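Local coordinates for protein 361aa long hypothetical D-aminopeptidase (Pyrococcus horikoshii, PDB 2DRH) that probably acts as an aminopeptidase of the S58 (DmpA-like) peptidase family, although its true substrate is not known, at residues 22-25 with 26-29; 215-219 with 220-224; 302-305 with 306-309. One frame throughout, in Å; residues are numbered along the deposited sequence.

Contact 1 (22-25 with 26-29)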
ATOM      1  N   THR A  22      19.121 -22.120  -6.892  1.00 22.28           N
ATOM      2  CA  THR A  22      20.053 -22.023  -8.017  1.00 22.66           C
ATOM      3  C   THR A  22      19.657 -22.893  -9.210  1.00 24.03           C
ATOM      4  O   THR A  22      20.380 -22.954 -10.207  1.00 22.49           O
ATOM      5  CB  THR A  22      21.482 -22.393  -7.597  1.00 20.58           C
ATOM      6  OG1 THR A  22      21.464 -23.637  -6.892  1.00 22.39           O
ATOM      7  CG2 THR A  22      22.069 -21.314  -6.706  1.00 23.05           C
ATOM      8  N   ASP A  23      18.525 -23.583  -9.102  1.00 25.87           N
ATOM      9  CA  ASP A  23      18.049 -24.387 -10.219  1.00 27.05           C
ATOM     10  C   ASP A  23      17.565 -23.373 -11.244  1.00 28.01           C
ATOM     11  O   ASP A  23      17.317 -23.700 -12.404  1.00 28.29           O
ATOM     12  CB  ASP A  23      16.910 -25.321  -9.800  1.00 27.48           C
ATOM     13  CG  ASP A  23      17.417 -26.604  -9.171  1.00 26.23           C
ATOM     14  OD1 ASP A  23      18.392 -27.167  -9.703  1.00 26.18           O
ATOM     15  OD2 ASP A  23      16.845 -27.058  -8.160  1.00 24.62           O
ATOM     16  N   VAL A  24      17.420 -22.130 -10.791  1.00 28.03           N
ATOM     17  CA  VAL A  24      17.034 -21.041 -11.678  1.00 26.75           C
ATOM     18  C   VAL A  24      18.396 -20.647 -12.246  1.00 27.07           C
ATOM     19  O   VAL A  24      19.204 -20.012 -11.567  1.00 25.99           O
ATOM     20  CB  VAL A  24      16.412 -19.859 -10.894  1.00 26.06           C
ATOM     21  CG1 VAL A  24      16.068 -18.718 -11.846  1.00 23.11           C
ATOM     22  CG2 VAL A  24      15.152 -20.322 -10.169  1.00 25.72           C
ATOM     23  N   LYS A  25      18.656 -21.064 -13.481  1.00 28.23           N
ATOM     24  CA  LYS A  25      19.936 -20.811 -14.133  1.00 27.66           C
ATOM     25  C   LYS A  25      20.446 -19.384 -13.974  1.00 26.15           C
ATOM     26  O   LYS A  25      19.738 -18.419 -14.273  1.00 24.96           O
ATOM     27  CB  LYS A  25      19.856 -21.163 -15.625  1.00 29.51           C
ATOM     28  CG  LYS A  25      19.019 -20.204 -16.456  1.00 32.29           C
ATOM     29  CD  LYS A  25      17.526 -20.450 -16.279  1.00 34.63           C
ATOM     30  CE  LYS A  25      16.704 -19.271 -16.782  1.00 34.39           C
ATOM     31  NZ  LYS A  25      16.888 -18.085 -15.891  1.00 30.86           N
ATOM     32  N   GLY A  26      21.685 -19.262 -13.507  1.00 25.54           N
ATOM     33  CA  GLY A  26      22.278 -17.951 -13.328  1.00 26.51           C
ATOM     34  C   GLY A  26      22.301 -17.499 -11.882  1.00 27.02           C
ATOM     35  O   GLY A  26      23.204 -16.766 -11.474  1.00 28.40           O
ATOM     36  N   VAL A  27      21.309 -17.926 -11.104  1.00 27.14           N
ATOM     37  CA  VAL A  27      21.242 -17.550  -9.692  1.00 27.33           C
ATOM     38  C   VAL A  27      22.376 -18.232  -8.933  1.00 27.52           C
ATOM     39  O   VAL A  27      22.679 -19.398  -9.175  1.00 27.53           O
ATOM     40  CB  VAL A  27      19.875 -17.952  -9.068  1.00 26.76           C
ATOM     41  CG1 VAL A  27      19.873 -17.691  -7.562  1.00 25.94           C
ATOM     42  CG2 VAL A  27      18.760 -17.159  -9.733  1.00 26.44           C
ATOM     43  N   LYS A  28      23.005 -17.497  -8.022  1.00 28.09           N
ATOM     44  CA  LYS A  28      24.105 -18.034  -7.231  1.00 28.36           C
ATOM     45  C   LYS A  28      24.004 -17.619  -5.762  1.00 28.23           C
ATOM     46  O   LYS A  28      23.502 -16.538  -5.451  1.00 25.71           O
ATOM     47  CB  LYS A  28      25.432 -17.573  -7.834  1.00 30.21           C
ATOM     48  CG  LYS A  28      25.679 -18.149  -9.237  1.00 35.03           C
ATOM     49  CD  LYS A  28      26.828 -17.455  -9.947  1.00 35.53           C
ATOM     50  CE  LYS A  28      28.139 -17.627  -9.203  1.00 37.56           C
ATOM     51  NZ  LYS A  28      29.199 -16.730  -9.760  1.00 38.49           N
ATOM     52  N   VAL A  29      24.478 -18.493  -4.870  1.00 27.79           N
ATOM     53  CA  VAL A  29      24.440 -18.245  -3.425  1.00 27.66           C
ATOM     54  C   VAL A  29      25.805 -18.457  -2.771  1.00 28.18           C
ATOM     55  O   VAL A  29      26.467 -19.471  -3.005  1.00 28.46           O
ATOM     56  CB  VAL A  29      23.427 -19.177  -2.710  1.00 25.37           C
ATOM     57  CG1 VAL A  29      23.422 -18.890  -1.220  1.00 25.44           C
ATOM     58  CG2 VAL A  29      22.035 -18.986  -3.281  1.00 23.75           C
TER
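Val-24 and Val-27 meet across a type II beta turn, and the meeting illustrates how a chain can reverse and enter a strand with one backbone hydrogen bond and a few apolar touches. The bond runs from Val-27 N to Val-24 O at 3.0 Å, fairly straight at 158° about the hydrogen, with the donor tilted slightly from the carbonyl plane. Beside it, Val-24 CG1 lies 3.8 Å from Val-27 CG2, the two side chains crossing at a slant. Val-24 turns CG1 anti to the backbone N (chi1 178°), which carries this branch over to its partner. The packed part continues through Thr-22, whose methyl CG2 rests 3.2 Å from Val-27 O and 4.1 Å from Val-29 CG2. The Thr-22 hydroxyl is engaged by the backbone oxygen of Glu-163, leaving the methyl as the branch that faces strand 28-36. Val-29 also packs on Phe-165 and Leu-204, so this side of the turn is buried.

The corner itself is the loose, solvent side. Lys-25 is exposed and directs its bent chain away, its NZ hydrogen-bonded to Thr-286 OG1. Gly-26 follows with a positive phi of 103°, where a beta carbon would collide with the oxygen of Lys-25. The chemistry thus divides the work: methyl groups fill the inner side, the sole hydrogen bond across the turn belongs to the backbone, and a residue without a side chain lets the peptide adopt the geometry that points the chain into strand 28-36.

Contact 2 (215-219 with 220-224)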
ATOM      1  N   LEU A 215       5.209 -25.882  14.926  1.00 24.59           N
ATOM      2  CA  LEU A 215       5.800 -26.687  13.858  1.00 24.29           C
ATOM      3  C   LEU A 215       4.861 -27.700  13.205  1.00 25.54           C
ATOM      4  O   LEU A 215       4.365 -28.637  13.841  1.00 25.06           O
ATOM      5  CB  LEU A 215       7.066 -27.388  14.374  1.00 22.40           C
ATOM      6  CG  LEU A 215       7.886 -28.199  13.355  1.00 25.20           C
ATOM      7  CD1 LEU A 215       8.242 -27.345  12.141  1.00 21.48           C
ATOM      8  CD2 LEU A 215       9.143 -28.719  14.028  1.00 21.16           C
ATOM      9  N   THR A 216       4.632 -27.498  11.911  1.00 25.21           N
ATOM     10  CA  THR A 216       3.767 -28.363  11.128  1.00 24.46           C
ATOM     11  C   THR A 216       4.549 -28.846   9.910  1.00 24.15           C
ATOM     12  O   THR A 216       4.989 -28.036   9.095  1.00 21.20           O
ATOM     13  CB  THR A 216       2.534 -27.587  10.653  1.00 24.50           C
ATOM     14  OG1 THR A 216       1.948 -26.914  11.776  1.00 23.54           O
ATOM     15  CG2 THR A 216       1.511 -28.533  10.031  1.00 24.52           C
ATOM     16  N   ILE A 217       4.731 -30.159   9.794  1.00 23.08           N
ATOM     17  CA  ILE A 217       5.481 -30.710   8.665  1.00 23.36           C
ATOM     18  C   ILE A 217       4.612 -31.611   7.812  1.00 22.93           C
ATOM     19  O   ILE A 217       4.242 -32.705   8.225  1.00 24.46           O
ATOM     20  CB  ILE A 217       6.723 -31.505   9.138  1.00 21.59           C
ATOM     21  CG1 ILE A 217       7.662 -30.585   9.924  1.00 19.70           C
ATOM     22  CG2 ILE A 217       7.458 -32.087   7.934  1.00 20.34           C
ATOM     23  CD1 ILE A 217       8.948 -31.251  10.383  1.00 18.55           C
ATOM     24  N   ALA A 218       4.287 -31.135   6.617  1.00 24.07           N
ATOM     25  CA  ALA A 218       3.448 -31.886   5.698  1.00 25.39           C
ATOM     26  C   ALA A 218       2.133 -32.222   6.386  1.00 25.82           C
ATOM     27  O   ALA A 218       1.616 -33.327   6.251  1.00 27.24           O
ATOM     28  CB  ALA A 218       4.159 -33.167   5.246  1.00 24.78           C
ATOM     29  N   GLY A 219       1.613 -31.259   7.143  1.00 27.25           N
ATOM     30  CA  GLY A 219       0.347 -31.443   7.836  1.00 27.34           C
ATOM     31  C   GLY A 219       0.404 -32.077   9.216  1.00 27.94           C
ATOM     32  O   GLY A 219      -0.564 -32.006   9.977  1.00 26.63           O
ATOM     33  N   VAL A 220       1.534 -32.691   9.546  1.00 28.46           N
ATOM     34  CA  VAL A 220       1.700 -33.353  10.837  1.00 28.39           C
ATOM     35  C   VAL A 220       2.205 -32.385  11.910  1.00 27.40           C
ATOM     36  O   VAL A 220       3.216 -31.711  11.717  1.00 26.71           O
ATOM     37  CB  VAL A 220       2.695 -34.533  10.717  1.00 29.56           C
ATOM     38  CG1 VAL A 220       2.810 -35.262  12.051  1.00 31.30           C
ATOM     39  CG2 VAL A 220       2.234 -35.491   9.616  1.00 28.66           C
ATOM     40  N   PRO A 221       1.500 -32.302  13.053  1.00 27.06           N
ATOM     41  CA  PRO A 221       1.906 -31.402  14.140  1.00 27.04           C
ATOM     42  C   PRO A 221       3.182 -31.871  14.844  1.00 28.32           C
ATOM     43  O   PRO A 221       3.181 -32.175  16.042  1.00 29.47           O
ATOM     44  CB  PRO A 221       0.686 -31.399  15.059  1.00 27.19           C
ATOM     45  CG  PRO A 221       0.108 -32.762  14.859  1.00 25.61           C
ATOM     46  CD  PRO A 221       0.218 -32.957  13.364  1.00 26.14           C
ATOM     47  N   VAL A 222       4.267 -31.915  14.076  1.00 27.79           N
ATOM     48  CA  VAL A 222       5.567 -32.344  14.566  1.00 27.26           C
ATOM     49  C   VAL A 222       6.022 -31.531  15.776  1.00 28.55           C
ATOM     50  O   VAL A 222       6.804 -32.008  16.592  1.00 30.62           O
ATOM     51  CB  VAL A 222       6.628 -32.231  13.451  1.00 24.93           C
ATOM     52  CG1 VAL A 222       7.986 -32.633  13.986  1.00 25.24           C
ATOM     53  CG2 VAL A 222       6.231 -33.108  12.259  1.00 24.43           C
ATOM     54  N   GLY A 223       5.532 -30.304  15.888  1.00 29.56           N
ATOM     55  CA  GLY A 223       5.909 -29.461  17.011  1.00 31.02           C
ATOM     56  C   GLY A 223       5.419 -30.005  18.339  1.00 31.45           C
ATOM     57  O   GLY A 223       6.179 -30.063  19.310  1.00 31.27           O
ATOM     58  N   LEU A 224       4.150 -30.402  18.386  1.00 32.14           N
ATOM     59  CA  LEU A 224       3.558 -30.953  19.602  1.00 33.91           C
ATOM     60  C   LEU A 224       4.167 -32.298  19.986  1.00 33.95           C
ATOM     61  O   LEU A 224       4.435 -32.561  21.162  1.00 33.68           O
ATOM     62  CB  LEU A 224       2.050 -31.107  19.427  1.00 36.46           C
ATOM     63  CG  LEU A 224       1.270 -29.795  19.388  1.00 39.36           C
ATOM     64  CD1 LEU A 224      -0.193 -30.082  19.094  1.00 40.68           C
ATOM     65  CD2 LEU A 224       1.427 -29.071  20.723  1.00 40.71           C
TER
HETATM   66  O   HOH W   1       2.744 -28.749  16.143  1.00 25.62           O
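Val-220 meets Ile-217 in an antiparallel, hydrogen-bonded pair. Its N reaches Ile-217 O at 3.0 Å from above the carbonyl plane, while Ile-217 N returns a straighter bond to Val-220 O at 2.9 Å (165° at the hydrogen). Val-220 CB also lies 3.5 Å from Ile-217 O. Val-220 O is gripped twice, since Val-222 N approaches it from the opposite face of the carbonyl plane, closing an inverse gamma turn centred on Pro-221. The type I' turn from Ile-217 to Val-220, with Ala-218 and Gly-219 at its corner, is closed by this single antiparallel bridge as at the tip of a two-residue hairpin, and it leads directly into helix 222-225 with Pro-221 as the N-cap residue. The proline ring touches Arg-358 of the second subunit.

Val-222 then turns inward toward Ile-217 and Leu-215. Its CG2 meets Ile-217 CB at 3.5 Å, CG1 at 3.7 Å and CD1 at 3.8 Å, while its CG1, anti to the backbone N (chi1 178°), runs alongside Leu-215 to touch CD2. An alanine in place of Ile-217, stripped of the CG1-CD1 arm, would probably leave a gap beside Val-222 and lose the packing on Leu-349 and Ile-324.

Gly-223 comes next, donating its N to Leu-215 O at 2.9 Å. A beta carbon there would strike Leu-215 N. Finally, Leu-224 N donates to a water that in turn donates to Leu-215 O.

Contact 3 (302-305 with 306-309)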
ATOM      1  N   ALA A 302       6.000 -11.235 -20.718  1.00 22.75           N
ATOM      2  CA  ALA A 302       5.197 -11.502 -19.535  1.00 23.25           C
ATOM      3  C   ALA A 302       4.031 -12.447 -19.786  1.00 23.23           C
ATOM      4  O   ALA A 302       3.327 -12.347 -20.793  1.00 24.98           O
ATOM      5  CB  ALA A 302       4.677 -10.186 -18.963  1.00 24.49           C
ATOM      6  N   LEU A 303       3.831 -13.363 -18.851  1.00 22.32           N
ATOM      7  CA  LEU A 303       2.739 -14.319 -18.928  1.00 24.28           C
ATOM      8  C   LEU A 303       1.445 -13.633 -18.522  1.00 24.79           C
ATOM      9  O   LEU A 303       1.433 -12.808 -17.607  1.00 24.96           O
ATOM     10  CB  LEU A 303       2.989 -15.489 -17.975  1.00 24.65           C
ATOM     11  CG  LEU A 303       4.192 -16.393 -18.258  1.00 28.08           C
ATOM     12  CD1 LEU A 303       4.486 -17.242 -17.040  1.00 27.81           C
ATOM     13  CD2 LEU A 303       3.906 -17.264 -19.474  1.00 28.21           C
ATOM     14  N   PRO A 304       0.336 -13.954 -19.203  1.00 25.15           N
ATOM     15  CA  PRO A 304      -0.941 -13.334 -18.846  1.00 24.88           C
ATOM     16  C   PRO A 304      -1.341 -13.862 -17.475  1.00 24.67           C
ATOM     17  O   PRO A 304      -1.213 -15.055 -17.207  1.00 25.49           O
ATOM     18  CB  PRO A 304      -1.877 -13.816 -19.951  1.00 25.36           C
ATOM     19  CG  PRO A 304      -1.305 -15.162 -20.298  1.00 27.33           C
ATOM     20  CD  PRO A 304       0.173 -14.878 -20.341  1.00 25.45           C
ATOM     21  N   ASP A 305      -1.820 -12.979 -16.606  1.00 22.40           N
ATOM     22  CA  ASP A 305      -2.211 -13.380 -15.258  1.00 22.24           C
ATOM     23  C   ASP A 305      -3.113 -14.601 -15.179  1.00 20.45           C
ATOM     24  O   ASP A 305      -3.064 -15.353 -14.213  1.00 19.72           O
ATOM     25  CB  ASP A 305      -2.871 -12.200 -14.539  1.00 20.47           C
ATOM     26  CG  ASP A 305      -1.873 -11.132 -14.168  1.00 20.50           C
ATOM     27  OD1 ASP A 305      -1.023 -11.400 -13.298  1.00 23.13           O
ATOM     28  OD2 ASP A 305      -1.921 -10.031 -14.752  1.00 25.28           O
ATOM     29  N   SER A 306      -3.924 -14.814 -16.206  1.00 22.86           N
ATOM     30  CA  SER A 306      -4.845 -15.947 -16.219  1.00 22.79           C
ATOM     31  C   SER A 306      -4.156 -17.312 -16.258  1.00 23.19           C
ATOM     32  O   SER A 306      -4.793 -18.336 -15.997  1.00 24.08           O
ATOM     33  CB  SER A 306      -5.793 -15.840 -17.417  1.00 24.88           C
ATOM     34  OG  SER A 306      -5.088 -16.050 -18.629  1.00 25.39           O
ATOM     35  N   VAL A 307      -2.865 -17.344 -16.573  1.00 20.79           N
ATOM     36  CA  VAL A 307      -2.171 -18.628 -16.635  1.00 21.85           C
ATOM     37  C   VAL A 307      -1.071 -18.833 -15.595  1.00 22.08           C
ATOM     38  O   VAL A 307      -0.327 -19.813 -15.675  1.00 21.85           O
ATOM     39  CB  VAL A 307      -1.542 -18.861 -18.040  1.00 21.70           C
ATOM     40  CG1 VAL A 307      -2.585 -18.627 -19.127  1.00 21.25           C
ATOM     41  CG2 VAL A 307      -0.344 -17.960 -18.234  1.00 19.14           C
ATOM     42  N   ILE A 308      -0.971 -17.947 -14.605  1.00 21.57           N
ATOM     43  CA  ILE A 308       0.102 -18.092 -13.627  1.00 22.76           C
ATOM     44  C   ILE A 308      -0.192 -18.710 -12.265  1.00 22.77           C
ATOM     45  O   ILE A 308       0.671 -18.689 -11.386  1.00 24.54           O
ATOM     46  CB  ILE A 308       0.805 -16.743 -13.394  1.00 24.56           C
ATOM     47  CG1 ILE A 308      -0.171 -15.740 -12.775  1.00 23.10           C
ATOM     48  CG2 ILE A 308       1.352 -16.214 -14.714  1.00 24.65           C
ATOM     49  CD1 ILE A 308       0.416 -14.346 -12.624  1.00 21.22           C
ATOM     50  N   SER A 309      -1.380 -19.273 -12.077  1.00 21.94           N
ATOM     51  CA  SER A 309      -1.711 -19.879 -10.788  1.00 20.74           C
ATOM     52  C   SER A 309      -0.724 -20.989 -10.414  1.00 21.64           C
ATOM     53  O   SER A 309      -0.394 -21.167  -9.232  1.00 19.15           O
ATOM     54  CB  SER A 309      -3.149 -20.399 -10.794  1.00 20.52           C
ATOM     55  OG  SER A 309      -4.062 -19.315 -10.885  1.00 16.99           O
TER
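Pro-304 overlaps Val-307, ring atom CG meeting CG2 at 3.6 Å as the two side chains cross on a slant. With Val-307 CG1 anti to the carbonyl carbon (chi1 -51°), CG2 falls between the backbone N and the carbonyl carbon and also lies 3.2 Å from Pro-304 O. That oxygen receives Val-307 N at 2.9 Å in a bond nearly straight at the hydrogen (171°), although the donor stands above the carbonyl plane. The bond closes a tight turn over Asp-305 and Ser-306, both in 3-10 conformation. A second, weak bond from Ile-308 N to Asp-305 O, 3.4 Å long, carries the turn one residue further, to the N-cap position of helix 309-328.

Ile-308 divides its branches between two neighbours. CG2 packs on Leu-303 CB at 3.7 Å, whereas the CG1 arm, with CG1 lodged between the backbone N and the carbonyl carbon (chi1 64°), follows the side chain of Asp-305 and brings CD1 within 3.3 Å of OD1. The carboxylate is not left to this apolar neighbour: Arg-257 forms a salt bridge with OD1 and Arg-253 with OD2, while Gln-254 NE2 also donates to OD1. This surrounding positive charge would be expected to favour the ionised form of Asp-305.

The turn therefore links strand 298-302 to helix 309-328 and is pinned to helix 252-268 by the charged side of Asp-305. At its start, Ala-302 pairs antiparallel with a strand of the third subunit, extending the sheet across the interface, and at its end Ser-309 OG hydrogen-bonds to Asn-275 N of the second subunit.

In the fold
The three contacts are local turns that follow one another along the chain, all within the region characteristic of S58 peptidases yet well separated in space. Contact 1 opens strand 28-36, at one edge of the four-stranded sheet within the chain; contact 2 starts helix 222-225, and contact 3 starts helix 309-328. Their centres lie about 23 Å (contacts 1 and 3), about 30 Å (1 and 2) and about 33 Å (2 and 3) apart, and none touches another. Helix 309-328 relates two of them: contact 3 leads into it, and contact 2 packs against it farther along. Both also reach the second subunit, whereas contact 1 touches no other chain, so turns serve here at assembly interfaces as well as within the subunit.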